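Local coordinates for catechol O-methyltransferase (Niastella koreensis GR20-10, PDB 7CVV), which transfers the methyl group of S-adenosylmethionine to either hydroxyl of catechol-like compounds in a metal-dependent reaction that is fastest with magnesium, without regiospecificity, at residues T28-E33 with T66-S71. Numbering follows the deposited sequence.
Sequences TNSLAE and TLAGYS. With SAM (S-adenosylmethionine), chain D.
L31 reaches from helix 22-33 to both A68 and L67, and these apolar contacts make up one end of the interface, with T28 and Y70 at the other. L31 CD2 lies 3.6 Å from A68 CB and 3.9 Å from L67 CD2. The side chains of L31 and L67 cross at about a right angle. L67 CG stands anti to the backbone N (chi1 -161°), and its branches serve two partners. L67 CD2 meets both L31 and the methionine part of SAM, whereas L67 CD1 lies 3.4 Å from SAM O3'.

Two hydroxyls add van der Waals contacts. S30 OG approaches A68 CB at 3.3 Å, but its polar partners are A27 O and N101 ND2. T28 OG1 sits obliquely by the Y70 ring, 3.4 Å from Y70 CE2, and is hydrogen-bonded to L24 O within its own helix. The T28 and Y70 side chains lie side by side and point the same way.

The backbone of 66-71 shapes the SAM site. A type II' turn from T66 to G69 is closed by a backbone hydrogen bond from G69 N to T66 O, and G69 is the N-cap of helix 70-76. The first turn of that helix then holds the methionine end of SAM. S71 N donates to SAM O at 3.2 Å, with an N-H...O angle of 162°. The SAM amino nitrogen, SAM N, donates to S71 OG at 3.1 Å; the same hydroxyl is bonded to E63.

This is the glycine-containing turn after the first strand of a class I methyltransferase fold, joining strand 60-64 to helix 70-76. Helix 22-33 packs against a flank of the turn, and L67 lies between L31 and SAM. Helix 92-103 borders both segments: V97 touches S30, H94 touches L67, and N101 bonds to A68 O as well as to S30.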
ATOM      1  N   THR A  28      19.441  10.392   8.982  1.00 24.55           N
ATOM      2  CA  THR A  28      19.818   9.094   9.609  1.00 27.99           C
ATOM      3  C   THR A  28      21.012   9.330  10.555  1.00 32.48           C
ATOM      4  O   THR A  28      20.909   8.909  11.740  1.00 34.76           O
ATOM      5  CB  THR A  28      20.046   8.023   8.535  1.00 27.35           C
ATOM      6  OG1 THR A  28      18.821   7.926   7.807  1.00 25.89           O
ATOM      7  CG2 THR A  28      20.478   6.688   9.106  1.00 25.96           C
ATOM      8  N   ASN A  29      22.063  10.036  10.092  1.00 32.38           N
ATOM      9  CA  ASN A  29      23.307  10.283  10.869  1.00 33.34           C
ATOM     10  C   ASN A  29      23.075  11.234  12.050  1.00 36.64           C
ATOM     11  O   ASN A  29      23.814  11.077  13.038  1.00 38.88           O
ATOM     12  CB  ASN A  29      24.435  10.838  10.005  1.00 34.55           C
ATOM     13  CG  ASN A  29      24.881   9.828   8.977  1.00 36.84           C
ATOM     14  OD1 ASN A  29      24.894   8.625   9.237  1.00 37.16           O
ATOM     15  ND2 ASN A  29      25.184  10.306   7.786  1.00 37.16           N
ATOM     16  N   SER A  30      22.126  12.183  11.965  1.00 36.30           N
ATOM     17  CA  SER A  30      21.763  13.105  13.076  1.00 35.73           C
ATOM     18  C   SER A  30      21.422  12.297  14.342  1.00 37.26           C
ATOM     19  O   SER A  30      21.650  12.827  15.453  1.00 34.57           O
ATOM     20  CB  SER A  30      20.639  14.059  12.696  1.00 36.10           C
ATOM     21  OG  SER A  30      19.394  13.389  12.571  1.00 36.29           O
ATOM     22  N   LEU A  31      20.921  11.062  14.187  1.00 36.36           N
ATOM     23  CA  LEU A  31      20.436  10.224  15.314  1.00 37.26           C
ATOM     24  C   LEU A  31      21.596   9.843  16.239  1.00 36.48           C
ATOM     25  O   LEU A  31      21.444  10.016  17.462  1.00 37.84           O
ATOM     26  CB  LEU A  31      19.770   8.954  14.779  1.00 37.09           C
ATOM     27  CG  LEU A  31      18.580   9.138  13.841  1.00 35.96           C
ATOM     28  CD1 LEU A  31      18.256   7.819  13.169  1.00 34.24           C
ATOM     29  CD2 LEU A  31      17.364   9.692  14.569  1.00 35.97           C
ATOM     30  N   ALA A  32      22.669   9.278  15.686  1.00 36.30           N
ATOM     31  CA  ALA A  32      23.895   8.902  16.430  1.00 38.94           C
ATOM     32  C   ALA A  32      24.515  10.164  17.052  1.00 43.89           C
ATOM     33  O   ALA A  32      24.876  10.131  18.243  1.00 46.27           O
ATOM     34  CB  ALA A  32      24.862   8.189  15.520  1.00 36.70           C
ATOM     35  N   GLU A  33      24.552  11.267  16.302  1.00 46.70           N
ATOM     36  CA  GLU A  33      25.163  12.548  16.743  1.00 46.80           C
ATOM     37  C   GLU A  33      24.406  13.041  17.976  1.00 40.72           C
ATOM     38  O   GLU A  33      25.075  13.291  18.968  1.00 40.84           O
ATOM     39  CB  GLU A  33      25.177  13.567  15.600  1.00 54.79           C
ATOM     40  CG  GLU A  33      25.996  13.105  14.403  1.00 62.42           C
ATOM     41  CD  GLU A  33      25.894  13.965  13.155  1.00 70.58           C
ATOM     42  OE1 GLU A  33      26.829  13.893  12.323  1.00 80.64           O
ATOM     43  OE2 GLU A  33      24.879  14.693  13.008  1.00 70.51           O
ATOM     44  N   THR A  66       7.823  12.820  14.937  1.00 31.44           N
ATOM     45  CA  THR A  66       8.787  13.425  13.980  1.00 31.30           C
ATOM     46  C   THR A  66      10.121  12.668  14.037  1.00 30.45           C
ATOM     47  O   THR A  66      10.607  12.285  12.963  1.00 33.09           O
ATOM     48  CB  THR A  66       8.924  14.924  14.285  1.00 31.86           C
ATOM     49  OG1 THR A  66       7.603  15.438  14.499  1.00 34.04           O
ATOM     50  CG2 THR A  66       9.597  15.698  13.177  1.00 30.75           C
ATOM     51  N   LEU A  67      10.655  12.437  15.245  1.00 28.43           N
ATOM     52  CA  LEU A  67      12.045  11.985  15.514  1.00 25.50           C
ATOM     53  C   LEU A  67      13.016  12.946  14.810  1.00 25.84           C
ATOM     54  O   LEU A  67      12.906  14.147  15.061  1.00 26.54           O
ATOM     55  CB  LEU A  67      12.186  10.531  15.065  1.00 26.42           C
ATOM     56  CG  LEU A  67      13.385   9.779  15.663  1.00 27.52           C
ATOM     57  CD1 LEU A  67      13.158   9.445  17.139  1.00 27.47           C
ATOM     58  CD2 LEU A  67      13.681   8.515  14.885  1.00 26.44           C
ATOM     59  N   ALA A  68      13.910  12.485  13.935  1.00 27.12           N
ATOM     60  CA  ALA A  68      14.871  13.360  13.220  1.00 27.59           C
ATOM     61  C   ALA A  68      14.243  13.896  11.930  1.00 27.16           C
ATOM     62  O   ALA A  68      14.947  14.620  11.195  1.00 27.32           O
ATOM     63  CB  ALA A  68      16.155  12.625  12.939  1.00 29.22           C
ATOM     64  N   GLY A  69      12.980  13.544  11.667  1.00 25.66           N
ATOM     65  CA  GLY A  69      12.227  13.967  10.471  1.00 24.15           C
ATOM     66  C   GLY A  69      12.587  13.195   9.214  1.00 23.22           C
ATOM     67  O   GLY A  69      12.407  13.746   8.133  1.00 27.02           O
ATOM     68  N   TYR A  70      13.025  11.945   9.315  1.00 23.00           N
ATOM     69  CA  TYR A  70      13.298  11.076   8.140  1.00 22.02           C
ATOM     70  C   TYR A  70      11.995  10.882   7.333  1.00 22.90           C
ATOM     71  O   TYR A  70      11.953  11.230   6.132  1.00 21.81           O
ATOM     72  CB  TYR A  70      13.956   9.781   8.612  1.00 20.35           C
ATOM     73  CG  TYR A  70      14.366   8.855   7.503  1.00 21.09           C
ATOM     74  CD1 TYR A  70      13.482   7.916   7.000  1.00 21.81           C
ATOM     75  CD2 TYR A  70      15.635   8.913   6.958  1.00 20.74           C
ATOM     76  CE1 TYR A  70      13.833   7.064   5.973  1.00 21.78           C
ATOM     77  CE2 TYR A  70      16.009   8.062   5.936  1.00 21.97           C
ATOM     78  CZ  TYR A  70      15.103   7.147   5.431  1.00 23.63           C
ATOM     79  OH  TYR A  70      15.487   6.324   4.408  1.00 27.27           O
ATOM     80  N   SER A  71      10.933  10.403   7.981  1.00 24.23           N
ATOM     81  CA  SER A  71       9.613  10.115   7.350  1.00 27.15           C
ATOM     82  C   SER A  71       9.013  11.409   6.819  1.00 28.81           C
ATOM     83  O   SER A  71       8.368  11.379   5.771  1.00 32.38           O
ATOM     84  CB  SER A  71       8.667   9.475   8.316  1.00 24.55           C
ATOM     85  OG  SER A  71       8.530  10.297   9.451  1.00 23.40           O
TER
HETATM   86  N   SAM D 301       8.221   8.510  11.957  1.00 43.57           N
HETATM   87  CA  SAM D 301       9.606   8.955  12.265  1.00 42.98           C
HETATM   88  C   SAM D 301      10.547   8.525  11.126  1.00 40.97           C
HETATM   89  O   SAM D 301      11.513   9.261  10.861  1.00 35.99           O
HETATM   90  OXT SAM D 301      10.267   7.472  10.530  1.00 39.93           O
HETATM   91  CB  SAM D 301      10.073   8.333  13.587  1.00 47.81           C
HETATM   92  CG  SAM D 301       9.191   8.640  14.825  1.00 49.57           C
HETATM   93  SD  SAM D 301       9.775   7.584  16.181  1.00 49.24           S
HETATM   94  CE  SAM D 301       9.014   6.027  15.709  1.00 50.22           C
HETATM   95  C5' SAM D 301       8.776   8.034  17.624  1.00 40.00           C
HETATM   96  C4' SAM D 301       8.758   9.500  17.979  1.00 35.74           C
HETATM   97  O4' SAM D 301       7.516   9.785  18.665  1.00 31.82           O
HETATM   98  C3' SAM D 301       9.880   9.981  18.900  1.00 33.64           C
HETATM   99  O3' SAM D 301      10.490  11.132  18.339  1.00 30.62           O
HETATM  100  C2' SAM D 301       9.150  10.338  20.197  1.00 33.51           C
HETATM  101  O2' SAM D 301       9.697  11.451  20.860  1.00 34.69           O
HETATM  102  C1' SAM D 301       7.782  10.728  19.664  1.00 32.95           C
HETATM  103  N9  SAM D 301       6.716  10.662  20.646  1.00 35.18           N
HETATM  104  C8  SAM D 301       6.550   9.688  21.599  1.00 35.24           C
HETATM  105  N7  SAM D 301       5.483   9.873  22.340  1.00 35.96           N
HETATM  106  C5  SAM D 301       4.893  11.016  21.825  1.00 33.42           C
HETATM  107  C6  SAM D 301       3.724  11.710  22.178  1.00 33.81           C
HETATM  108  N6  SAM D 301       2.935  11.326  23.178  1.00 32.61           N
HETATM  109  N1  SAM D 301       3.391  12.799  21.444  1.00 30.43           N
HETATM  110  C2  SAM D 301       4.202  13.156  20.441  1.00 32.58           C
HETATM  111  N3  SAM D 301       5.344  12.596  20.037  1.00 33.60           N
HETATM  112  C4  SAM D 301       5.637  11.510  20.771  1.00 34.24           C